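Local coordinates for 3-oxoacyl-[acyl-carrier protein] synthase (Thermus thermophilus, PDB 1UB7), which probably catalyses the first condensation of fatty acid synthesis, joining an acetyl group from acetyl-CoA to two carbons from malonyl-ACP, at residues 166-169 with 170-173; 294-297 with 298-301. All coordinates share one frame; numbering follows the deposited sequence.

Contact 1. Residues 166-169 with 170-173; sequences KVRE and GYGF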
ATOM      1  N   LYS A 166      10.952 -15.866  10.672  1.00 35.27           N
ATOM      2  CA  LYS A 166      12.018 -16.003  11.664  1.00 41.75           C
ATOM      3  C   LYS A 166      13.143 -16.865  11.107  1.00 36.37           C
ATOM      4  O   LYS A 166      12.885 -17.915  10.522  1.00 36.41           O
ATOM      5  CB  LYS A 166      11.495 -16.657  12.949  1.00 43.20           C
ATOM      6  CG  LYS A 166      10.479 -15.823  13.739  1.00 59.68           C
ATOM      7  CD  LYS A 166      11.115 -14.675  14.528  1.00 60.07           C
ATOM      8  CE  LYS A 166      10.089 -14.034  15.463  1.00 65.20           C
ATOM      9  NZ  LYS A 166      10.681 -13.044  16.412  1.00 64.35           N
ATOM     10  N   VAL A 167      14.385 -16.413  11.269  1.00 41.99           N
ATOM     11  CA  VAL A 167      15.545 -17.185  10.814  1.00 41.00           C
ATOM     12  C   VAL A 167      16.482 -17.450  11.997  1.00 48.18           C
ATOM     13  O   VAL A 167      16.384 -16.803  13.048  1.00 45.17           O
ATOM     14  CB  VAL A 167      16.340 -16.466   9.695  1.00 34.94           C
ATOM     15  CG1 VAL A 167      15.547 -16.480   8.414  1.00 31.38           C
ATOM     16  CG2 VAL A 167      16.674 -15.044  10.106  1.00 32.48           C
ATOM     17  N   ARG A 168      17.391 -18.403  11.827  1.00 51.80           N
ATOM     18  CA  ARG A 168      18.316 -18.750  12.896  1.00 56.88           C
ATOM     19  C   ARG A 168      19.136 -17.577  13.433  1.00 60.57           C
ATOM     20  O   ARG A 168      19.365 -16.568  12.743  1.00 51.92           O
ATOM     21  CB  ARG A 168      19.242 -19.891  12.441  1.00 55.86           C
ATOM     22  CG  ARG A 168      18.616 -21.274  12.646  1.00 61.87           C
ATOM     23  CD  ARG A 168      19.497 -22.435  12.182  1.00 66.40           C
ATOM     24  NE  ARG A 168      19.515 -22.579  10.726  1.00 69.26           N
ATOM     25  CZ  ARG A 168      20.487 -22.130   9.938  1.00 70.70           C
ATOM     26  NH1 ARG A 168      21.538 -21.506  10.456  1.00 73.25           N
ATOM     27  NH2 ARG A 168      20.406 -22.298   8.625  1.00 63.20           N
ATOM     28  N   GLU A 169      19.544 -17.721  14.692  1.00 63.88           N
ATOM     29  CA  GLU A 169      20.347 -16.727  15.386  1.00 67.24           C
ATOM     30  C   GLU A 169      21.549 -16.369  14.513  1.00 64.66           C
ATOM     31  O   GLU A 169      22.270 -17.253  14.056  1.00 62.04           O
ATOM     32  CB  GLU A 169      20.819 -17.310  16.721  1.00 78.62           C
ATOM     33  CG  GLU A 169      21.678 -16.374  17.555  1.00 94.11           C
ATOM     34  CD  GLU A 169      20.912 -15.161  18.037  1.00101.10           C
ATOM     35  OE1 GLU A 169      19.945 -15.337  18.810  1.00107.92           O
ATOM     36  OE2 GLU A 169      21.272 -14.033  17.640  1.00106.03           O
ATOM     37  N   GLY A 170      21.756 -15.076  14.276  1.00 60.97           N
ATOM     38  CA  GLY A 170      22.875 -14.650  13.450  1.00 58.24           C
ATOM     39  C   GLY A 170      22.523 -14.287  12.012  1.00 58.45           C
ATOM     40  O   GLY A 170      23.287 -13.583  11.345  1.00 54.77           O
ATOM     41  N   TYR A 171      21.375 -14.756  11.526  1.00 56.46           N
ATOM     42  CA  TYR A 171      20.962 -14.456  10.155  1.00 55.48           C
ATOM     43  C   TYR A 171      19.759 -13.528  10.097  1.00 57.74           C
ATOM     44  O   TYR A 171      19.081 -13.298  11.109  1.00 58.37           O
ATOM     45  CB  TYR A 171      20.606 -15.738   9.400  1.00 55.90           C
ATOM     46  CG  TYR A 171      21.686 -16.789   9.425  1.00 57.92           C
ATOM     47  CD1 TYR A 171      21.870 -17.601  10.545  1.00 59.52           C
ATOM     48  CD2 TYR A 171      22.553 -16.944   8.348  1.00 51.31           C
ATOM     49  CE1 TYR A 171      22.898 -18.545  10.589  1.00 61.45           C
ATOM     50  CE2 TYR A 171      23.581 -17.879   8.382  1.00 57.75           C
ATOM     51  CZ  TYR A 171      23.749 -18.676   9.505  1.00 58.91           C
ATOM     52  OH  TYR A 171      24.769 -19.598   9.544  1.00 61.69           O
ATOM     53  N   GLY A 172      19.498 -13.003   8.901  1.00 50.99           N
ATOM     54  CA  GLY A 172      18.354 -12.141   8.713  1.00 43.50           C
ATOM     55  C   GLY A 172      18.651 -10.675   8.507  1.00 45.79           C
ATOM     56  O   GLY A 172      19.791 -10.277   8.245  1.00 41.29           O
ATOM     57  N   PHE A 173      17.603  -9.867   8.623  1.00 38.82           N
ATOM     58  CA  PHE A 173      17.728  -8.431   8.442  1.00 39.81           C
ATOM     59  C   PHE A 173      18.509  -7.758   9.578  1.00 43.53           C
ATOM     60  O   PHE A 173      18.255  -8.003  10.765  1.00 41.16           O
ATOM     61  CB  PHE A 173      16.338  -7.836   8.300  1.00 29.36           C
ATOM     62  CG  PHE A 173      15.710  -8.112   6.965  1.00 38.57           C
ATOM     63  CD1 PHE A 173      16.228  -7.528   5.806  1.00 28.09           C
ATOM     64  CD2 PHE A 173      14.615  -8.974   6.855  1.00 32.93           C
ATOM     65  CE1 PHE A 173      15.663  -7.799   4.558  1.00 31.74           C
ATOM     66  CE2 PHE A 173      14.048  -9.250   5.612  1.00 28.65           C
ATOM     67  CZ  PHE A 173      14.571  -8.661   4.460  1.00 31.17           C
TER
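Arg168 and Tyr171 lie side by side and point the same way off one tight turn. The guanidinium reaches the far half of the phenol ring. Its NH1 comes to 3.3 Å from Tyr171 CE1, on an oblique approach. The two planes stand 74° apart, so this is not a flat stack. Tyr171 OH lies near the guanidinium plane, at its edge. A bend at chi3 (-76°) swings the guanidinium over to the ring, so that NH1 does the touching. The other nitrogen, NH2, makes a salt bridge with Glu297.

The backbone beneath the pair is a type II beta turn from Arg168 to Tyr171. Tyr171 N donates to Arg168 O at 3.0 Å, with an N-H...O angle of 163°. Tyr171 CD1 lies 3.5 Å from Arg168 O. Gly170 sits at the third position with a positive phi. A CB there would collide with Glu169 O.

On the Val167 side, the methyl CG2 lies against the carbonyl of Tyr171, with Val167 CG2 at 3.1 Å from Tyr171 O. The same methyl is 3.6 Å from Gly172 CA. A side chain on Gly172 would strike it. Tyr171 CB, at 4.1 Å from Val167 CG2, completes the small patch.

The turn connects strand 158-165 to strand 172-180, which belong to the two different sheets of this thiolase-like fold. Tyr171 also touches Thr318 on strand 311-318, and Gly172 bonds to its backbone.

The chemistry is mixed. One backbone bond closes the turn, and two glycines let the chain pass closely. The arginine charge is probably balanced mainly by Glu297, while NH1 touches the ring obliquely.

Contact 2. Residues 294-297 with 298-301; sequences RIRE and GDHV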
ATOM      1  N   ARG A 294      26.705 -16.518  -5.904  1.00 41.05           N
ATOM      2  CA  ARG A 294      27.333 -15.267  -5.484  1.00 36.90           C
ATOM      3  C   ARG A 294      26.741 -14.847  -4.152  1.00 38.33           C
ATOM      4  O   ARG A 294      27.305 -14.022  -3.434  1.00 45.32           O
ATOM      5  CB  ARG A 294      27.081 -14.183  -6.506  1.00 31.58           C
ATOM      6  CG  ARG A 294      27.334 -14.633  -7.926  1.00 43.80           C
ATOM      7  CD  ARG A 294      27.021 -13.478  -8.845  1.00 46.76           C
ATOM      8  NE  ARG A 294      27.859 -12.337  -8.495  1.00 45.74           N
ATOM      9  CZ  ARG A 294      27.702 -11.119  -8.990  1.00 50.66           C
ATOM     10  NH1 ARG A 294      26.729 -10.875  -9.855  1.00 45.68           N
ATOM     11  NH2 ARG A 294      28.533 -10.151  -8.633  1.00 61.42           N
ATOM     12  N   ILE A 295      25.582 -15.404  -3.845  1.00 33.45           N
ATOM     13  CA  ILE A 295      24.930 -15.135  -2.580  1.00 41.46           C
ATOM     14  C   ILE A 295      24.799 -16.512  -1.980  1.00 41.93           C
ATOM     15  O   ILE A 295      24.381 -17.444  -2.663  1.00 41.30           O
ATOM     16  CB  ILE A 295      23.514 -14.510  -2.759  1.00 45.98           C
ATOM     17  CG1 ILE A 295      23.635 -13.005  -3.002  1.00 40.07           C
ATOM     18  CG2 ILE A 295      22.659 -14.765  -1.524  1.00 44.78           C
ATOM     19  CD1 ILE A 295      22.285 -12.309  -3.180  1.00 38.69           C
ATOM     20  N   ARG A 296      25.185 -16.648  -0.719  1.00 40.62           N
ATOM     21  CA  ARG A 296      25.103 -17.932  -0.034  1.00 43.69           C
ATOM     22  C   ARG A 296      24.781 -17.719   1.430  1.00 38.84           C
ATOM     23  O   ARG A 296      25.031 -16.646   1.985  1.00 38.98           O
ATOM     24  CB  ARG A 296      26.429 -18.694  -0.129  1.00 43.82           C
ATOM     25  CG  ARG A 296      26.979 -18.819  -1.525  1.00 44.62           C
ATOM     26  CD  ARG A 296      28.301 -19.570  -1.501  1.00 46.06           C
ATOM     27  NE  ARG A 296      28.989 -19.519  -2.791  1.00 44.63           N
ATOM     28  CZ  ARG A 296      30.124 -20.156  -3.055  1.00 34.15           C
ATOM     29  NH1 ARG A 296      30.703 -20.893  -2.115  1.00 26.55           N
ATOM     30  NH2 ARG A 296      30.667 -20.071  -4.260  1.00 35.69           N
ATOM     31  N   GLU A 297      24.238 -18.753   2.055  1.00 34.94           N
ATOM     32  CA  GLU A 297      23.899 -18.662   3.455  1.00 43.29           C
ATOM     33  C   GLU A 297      25.094 -18.096   4.188  1.00 46.55           C
ATOM     34  O   GLU A 297      26.217 -18.567   4.008  1.00 53.62           O
ATOM     35  CB  GLU A 297      23.550 -20.037   4.004  1.00 46.35           C
ATOM     36  CG  GLU A 297      23.286 -20.035   5.482  1.00 51.35           C
ATOM     37  CD  GLU A 297      22.352 -21.146   5.893  1.00 54.01           C
ATOM     38  OE1 GLU A 297      21.186 -21.141   5.444  1.00 59.04           O
ATOM     39  OE2 GLU A 297      22.779 -22.025   6.665  1.00 61.92           O
ATOM     40  N   GLY A 298      24.859 -17.058   4.985  1.00 48.51           N
ATOM     41  CA  GLY A 298      25.941 -16.449   5.737  1.00 44.83           C
ATOM     42  C   GLY A 298      26.487 -15.143   5.192  1.00 43.57           C
ATOM     43  O   GLY A 298      27.128 -14.407   5.942  1.00 41.58           O
ATOM     44  N   ASP A 299      26.245 -14.849   3.913  1.00 42.66           N
ATOM     45  CA  ASP A 299      26.737 -13.610   3.302  1.00 43.11           C
ATOM     46  C   ASP A 299      25.949 -12.376   3.740  1.00 49.20           C
ATOM     47  O   ASP A 299      24.775 -12.461   4.121  1.00 46.73           O
ATOM     48  CB  ASP A 299      26.656 -13.664   1.773  1.00 51.10           C
ATOM     49  CG  ASP A 299      27.548 -14.732   1.156  1.00 59.90           C
ATOM     50  OD1 ASP A 299      28.630 -15.038   1.725  1.00 46.56           O
ATOM     51  OD2 ASP A 299      27.164 -15.242   0.075  1.00 57.10           O
ATOM     52  N   HIS A 300      26.601 -11.221   3.675  1.00 51.21           N
ATOM     53  CA  HIS A 300      25.942  -9.974   4.018  1.00 50.38           C
ATOM     54  C   HIS A 300      25.601  -9.320   2.698  1.00 50.00           C
ATOM     55  O   HIS A 300      26.487  -8.974   1.924  1.00 49.51           O
ATOM     56  CB  HIS A 300      26.864  -9.074   4.830  1.00 48.10           C
ATOM     57  CG  HIS A 300      27.300  -9.685   6.121  1.00 55.77           C
ATOM     58  ND1 HIS A 300      26.415 -10.274   6.998  1.00 59.05           N
ATOM     59  CD2 HIS A 300      28.529  -9.821   6.677  1.00 58.84           C
ATOM     60  CE1 HIS A 300      27.078 -10.750   8.038  1.00 58.59           C
ATOM     61  NE2 HIS A 300      28.362 -10.488   7.868  1.00 52.76           N
ATOM     62  N   VAL A 301      24.308  -9.176   2.430  1.00 46.50           N
ATOM     63  CA  VAL A 301      23.865  -8.571   1.191  1.00 44.10           C
ATOM     64  C   VAL A 301      23.228  -7.211   1.435  1.00 47.49           C
ATOM     65  O   VAL A 301      22.491  -7.007   2.411  1.00 44.97           O
ATOM     66  CB  VAL A 301      22.844  -9.470   0.475  1.00 47.66           C
ATOM     67  CG1 VAL A 301      22.610  -8.962  -0.949  1.00 41.08           C
ATOM     68  CG2 VAL A 301      23.342 -10.910   0.477  1.00 42.86           C
TER
HETATM   69  O   HOH W   1      28.557 -17.115   3.477  1.00 45.30           O
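Asp299 CG stands anti to its own carbonyl carbon (chi1 -64°), which turns the carboxylate back toward Arg296. The second torsion then carries OD2 to the amide of that residue. Arg296 N donates to Asp299 OD2 at 2.6 Å, a short bond with an N-H...O angle of only 133°. The N-H meets OD2 from above the carboxylate plane. In return, Asp299 N donates to Arg296 O at 2.9 Å, and this bond is much straighter at 166°. Arg296 is thus gripped at both its N and its O by one residue. The other carboxylate oxygen, Asp299 OD1, accepts from a water at 2.7 Å, and the same water donates to Glu297 O.

The bond from Asp299 N closes a type II beta turn from Arg296 to Asp299. Gly298 holds the third position with a positive phi, where a CB would run into Glu297 O. The turn leads from helix 281-292 into strand 300-307, an inner strand of the four-stranded mixed sheet of this thiolase-like domain.

Replacing Asp299 with an alanine is likely to leave the Arg296 amide without its carboxylate acceptor and the water without one of its two acceptors.

Arg296 CB lies 3.5 Å from Asp299 OD2, but its extended chain leads off, and NE bonds to Gly293 O. Glu297 points away from the turn; its OE1 accepts from Gly321 N, and its OE2 pairs with Arg168.

Next to the turn, Ile295 and Val301 cross at about a right angle. Ile295 CD1 meets Val301 CG1 at 4.0 Å, with Val301 CG2 nearly as close. Both residues are buried: Ile295 packs on Leu286, Ala289 and Val290 of helix 281-292, and Val301 on Val244.

Both contacts are type II turns with glycine third, and each leads into a strand of the same four-stranded sheet. Contact 1 enters outermost strand 172-180 and lies at the surface. Contact 2 enters inner strand 300-307 and is partly buried. This fits their chemistry: contact 1 has one backbone bond and an arginine beside a tyrosine, while contact 2 adds a carboxylate grip, a water bridge and a buried aliphatic pair, of which Ile295 packs on helix 281-292. The two turns are joined by the salt bridge of Arg168 with Glu297 and by Tyr171 CE2, which packs 3.6 Å from Glu297 CG. Both turns lie away from the probable active site.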